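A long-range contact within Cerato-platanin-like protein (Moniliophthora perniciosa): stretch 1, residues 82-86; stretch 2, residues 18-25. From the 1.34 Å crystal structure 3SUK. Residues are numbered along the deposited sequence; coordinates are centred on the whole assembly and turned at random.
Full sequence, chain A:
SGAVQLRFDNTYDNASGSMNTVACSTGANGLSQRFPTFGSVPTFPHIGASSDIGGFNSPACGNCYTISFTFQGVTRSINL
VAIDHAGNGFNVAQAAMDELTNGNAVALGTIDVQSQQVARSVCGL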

ATOM      1  N   ALA A  82       3.729   2.275  -0.462  1.00  6.46           N
ATOM      2  CA  ALA A  82       3.341   2.670   0.884  1.00  7.17           C
ATOM      3  C   ALA A  82       3.433   4.179   1.061  1.00  7.40           C
ATOM      4  O   ALA A  82       4.413   4.750   0.785  1.00  7.73           O
ATOM      5  CB  ALA A  82       4.191   1.907   1.907  1.00  9.15           C
ATOM      6  N   ILE A  83       2.322   4.746   1.482  1.00  8.45           N
ATOM      7  CA  ILE A  83       2.180   6.196   1.633  1.00  9.55           C
ATOM      8  C   ILE A  83       1.737   6.713   3.016  1.00  9.34           C
ATOM      9  O   ILE A  83       1.463   7.870   3.164  1.00 10.04           O
ATOM     10  CB  ILE A  83       1.181   6.718   0.563  1.00  9.89           C
ATOM     11  CG1 ILE A  83      -0.259   6.248   0.836  1.00 10.78           C
ATOM     12  CG2 ILE A  83       1.657   6.301  -0.843  1.00  8.88           C
ATOM     13  CD1 ILE A  83      -1.320   6.932   0.010  1.00 14.89           C
ATOM     14  N   ASP A  84       1.576   5.814   3.974  1.00  7.99           N
ATOM     15  CA  ASP A  84       0.971   6.196   5.254  1.00  8.95           C
ATOM     16  C   ASP A  84       1.464   5.200   6.299  1.00  8.30           C
ATOM     17  O   ASP A  84       1.983   4.183   5.950  1.00  9.26           O
ATOM     18  CB  ASP A  84      -0.559   6.171   5.103  1.00  8.75           C
ATOM     19  CG  ASP A  84      -1.328   6.954   6.185  1.00  8.84           C
ATOM     20  OD1 ASP A  84      -0.708   7.602   6.996  1.00  9.99           O
ATOM     21  OD2 ASP A  84      -2.554   6.827   6.122  1.00 10.65           O
ATOM     22  N   HIS A  85       1.295   5.555   7.557  1.00  9.06           N
ATOM     23  CA  HIS A  85       1.587   4.690   8.696  1.00  8.10           C
ATOM     24  C   HIS A  85       0.447   3.701   8.962  1.00  8.99           C
ATOM     25  O   HIS A  85      -0.636   4.088   8.988  1.00 10.80           O
ATOM     26  CB  HIS A  85       1.807   5.573   9.953  1.00 10.90           C
ATOM     27  CG  HIS A  85       1.851   4.793  11.243  1.00  9.11           C
ATOM     28  ND1 HIS A  85       2.921   4.020  11.609  1.00 11.19           N
ATOM     29  CD2 HIS A  85       0.931   4.635  12.215  1.00 14.65           C
ATOM     30  CE1 HIS A  85       2.676   3.447  12.770  1.00 13.85           C
ATOM     31  NE2 HIS A  85       1.480   3.815  13.161  1.00 13.61           N
ATOM     32  N   ALA A  86       0.801   2.446   9.227  1.00  9.76           N
ATOM     33  CA  ALA A  86      -0.124   1.427   9.735  1.00  9.20           C
ATOM     34  C   ALA A  86       0.448   0.948  11.058  1.00 10.00           C
ATOM     35  O   ALA A  86       1.617   0.964  11.267  1.00  9.95           O
ATOM     36  CB  ALA A  86      -0.199   0.271   8.771  1.00  9.13           C
TER
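Stretch 2 18-25: SMNTVACS

A single carboxylate oxygen, OD1 of Asp 84, ties the two stretches together, and it does so while also bonding within its own chain segment. It accepts a hydrogen bond from stretch 2, Ala 23 N to Asp 84 OD1 at 3.0 Å with an N-H...O angle of 164°, and another from the next residue along stretch 1, His 85 N to Asp 84 OD1 at 2.9 Å with a more bent angle of 134°. The first is nearly straight, as expected of a well-aligned amide donor, and it is the only hydrogen bond between the stretches. No backbone-to-backbone bond joins them, so stretch 2 does not add a strand to the sheet.

The backbone conformations agree with this. Ala 82 and Ile 83 belong to a strand that begins earlier in the chain, and the chain turns a corner at Asp 84. Ile 83, with phi/psi of -125/3, departs from an extended conformation, whereas Asp 84, at -156/164, is fully extended. Stretch 2 has a short 3-10 segment at Met 19 to Thr 21, where phi/psi stay between -64/-18 and -92/-2, braced by Thr 21 N to Ser 18 O at 3.1 Å. Val 22, at -121/172, breaks this curvature, and Ala 23 turns the chain again at -60/-36. With so little regular structure on this side, the approach is best described by its register rather than by a crossing angle.

That register runs in opposite senses: the CA of Ile 83 lies 5.5 Å from the CA of Cys 24, and the CA of Asp 84 lies 4.8 Å from the CA of Ala 23. Moving forward in stretch 1 therefore means moving backward in stretch 2 over these two pairs. The CA-to-CB bonds of Val 22, Ala 23 and Cys 24 all point toward stretch 1, which brings three consecutive residues against the corner.

Asp 84 starts sideways, but with chi1 at -162° (t) its end comes nearer to stretch 2. Its CG packs 3.5 Å from Val 22 CB, while OD1 meets the amide of Ala 23. The methyl of Ala 23 reaches farther along the corner, its CB lying 3.9 Å from His 85 N. The imidazole of His 85 takes little part, because the end of that side chain leads away.

On the other side of Asp 84 in sequence, the carbonyl of Ile 83 is approached by carbon atoms: Ile 83 O is 3.3 Å from Val 22 CG2 and 3.3 Å from Cys 24 CB. These are close packing distances rather than hydrogen bonds. The Ile 83 side chain (chi1 p, chi2 t) places CD1 4.0 Å from Met 19 SD and 4.4 Å from Val 22 CG1, an apolar patch among buried residues. In all, the two stretches bury 303 Å², both sides summed, across a separation of at least 59 residues.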

ATOM      1  N   SER A  18      -6.439  13.378  -1.054  1.00 15.43           N
ATOM      2  CA  SER A  18      -5.222  14.157  -0.998  1.00 12.76           C
ATOM      3  C   SER A  18      -4.122  13.479  -0.217  1.00 11.68           C
ATOM      4  O   SER A  18      -4.345  12.961   0.828  1.00 11.68           O
ATOM      5  CB  SER A  18      -5.506  15.544  -0.380  1.00 13.62           C
ATOM      6  OG  SER A  18      -4.311  16.268  -0.227  1.00 15.01           O
ATOM      7  N   MET A  19      -2.929  13.586  -0.740  1.00 11.24           N
ATOM      8  CA  MET A  19      -1.719  13.086  -0.097  1.00 10.40           C
ATOM      9  C   MET A  19      -1.444  13.825   1.223  1.00 11.34           C
ATOM     10  O   MET A  19      -0.731  13.387   2.020  1.00 11.75           O
ATOM     11  CB  MET A  19      -0.552  13.155  -1.078  1.00 12.28           C
ATOM     12  CG  MET A  19       0.712  12.321  -0.653  1.00 12.17           C
ATOM     13  SD  MET A  19       0.367  10.495  -0.512  1.00 12.10           S
ATOM     14  CE  MET A  19       0.305  10.075  -2.270  1.00 15.60           C
ATOM     15  N   ASN A  20      -2.066  14.994   1.388  1.00 12.48           N
ATOM     16  CA  ASN A  20      -1.974  15.774   2.604  1.00 12.38           C
ATOM     17  C   ASN A  20      -2.726  15.188   3.790  1.00 11.81           C
ATOM     18  O   ASN A  20      -2.568  15.632   4.878  1.00 14.06           O
ATOM     19  CB  ASN A  20      -2.344  17.234   2.345  1.00 12.08           C
ATOM     20  CG  ASN A  20      -1.315  17.905   1.494  1.00 16.01           C
ATOM     21  OD1 ASN A  20      -0.145  17.704   1.653  1.00 15.51           O
ATOM     22  ND2 ASN A  20      -1.782  18.647   0.542  1.00 22.33           N
ATOM     23  N   THR A  21      -3.501  14.148   3.531  1.00 12.79           N
ATOM     24  CA  THR A  21      -4.289  13.449   4.550  1.00 13.64           C
ATOM     25  C   THR A  21      -3.560  12.249   5.180  1.00 12.50           C
ATOM     26  O   THR A  21      -4.078  11.652   6.074  1.00 15.36           O
ATOM     27  CB  THR A  21      -5.663  12.907   4.014  1.00 14.81           C
ATOM     28  OG1 THR A  21      -5.446  11.893   3.034  1.00 16.03           O
ATOM     29  CG2 THR A  21      -6.544  14.005   3.406  1.00 15.12           C
ATOM     30  N   VAL A  22      -2.342  11.950   4.726  1.00 11.53           N
ATOM     31  CA  VAL A  22      -1.585  10.806   5.208  1.00 10.54           C
ATOM     32  C   VAL A  22      -0.261  11.254   5.803  1.00 11.51           C
ATOM     33  O   VAL A  22       0.085  12.367   5.723  1.00 11.48           O
ATOM     34  CB  VAL A  22      -1.358   9.718   4.088  1.00 11.07           C
ATOM     35  CG1 VAL A  22      -2.667   9.203   3.591  1.00 13.05           C
ATOM     36  CG2 VAL A  22      -0.629  10.350   2.899  1.00 11.90           C
ATOM     37  N   ALA A  23       0.449  10.339   6.421  1.00 11.81           N
ATOM     38  CA  ALA A  23       1.681  10.624   7.073  1.00 10.27           C
ATOM     39  C   ALA A  23       2.734  11.181   6.096  1.00 11.28           C
ATOM     40  O   ALA A  23       3.510  11.994   6.483  1.00 11.95           O
ATOM     41  CB  ALA A  23       2.193   9.385   7.730  1.00 12.30           C
ATOM     42  N   CYS A  24       2.727  10.674   4.871  1.00 10.08           N
ATOM     43  CA  CYS A  24       3.707  11.049   3.842  1.00  9.23           C
ATOM     44  C   CYS A  24       3.268  12.246   2.999  1.00 11.63           C
ATOM     45  O   CYS A  24       3.259  12.207   1.829  1.00 10.71           O
ATOM     46  CB  CYS A  24       4.053   9.860   2.937  1.00  8.00           C
ATOM     47  SG  CYS A  24       4.644   8.367   3.893  1.00 10.68           S
ATOM     48  N   SER A  25       2.955  13.305   3.724  1.00 11.39           N
ATOM     49  CA  SER A  25       2.448  14.507   3.123  1.00 10.33           C
ATOM     50  C   SER A  25       3.615  15.458   2.764  1.00 11.05           C
ATOM     51  O   SER A  25       4.092  15.419   1.686  1.00 12.46           O
ATOM     52  CB  SER A  25       1.465  15.153   4.132  1.00 10.22           C
ATOM     53  OG  SER A  25       2.030  15.401   5.377  1.00 12.31           O
TER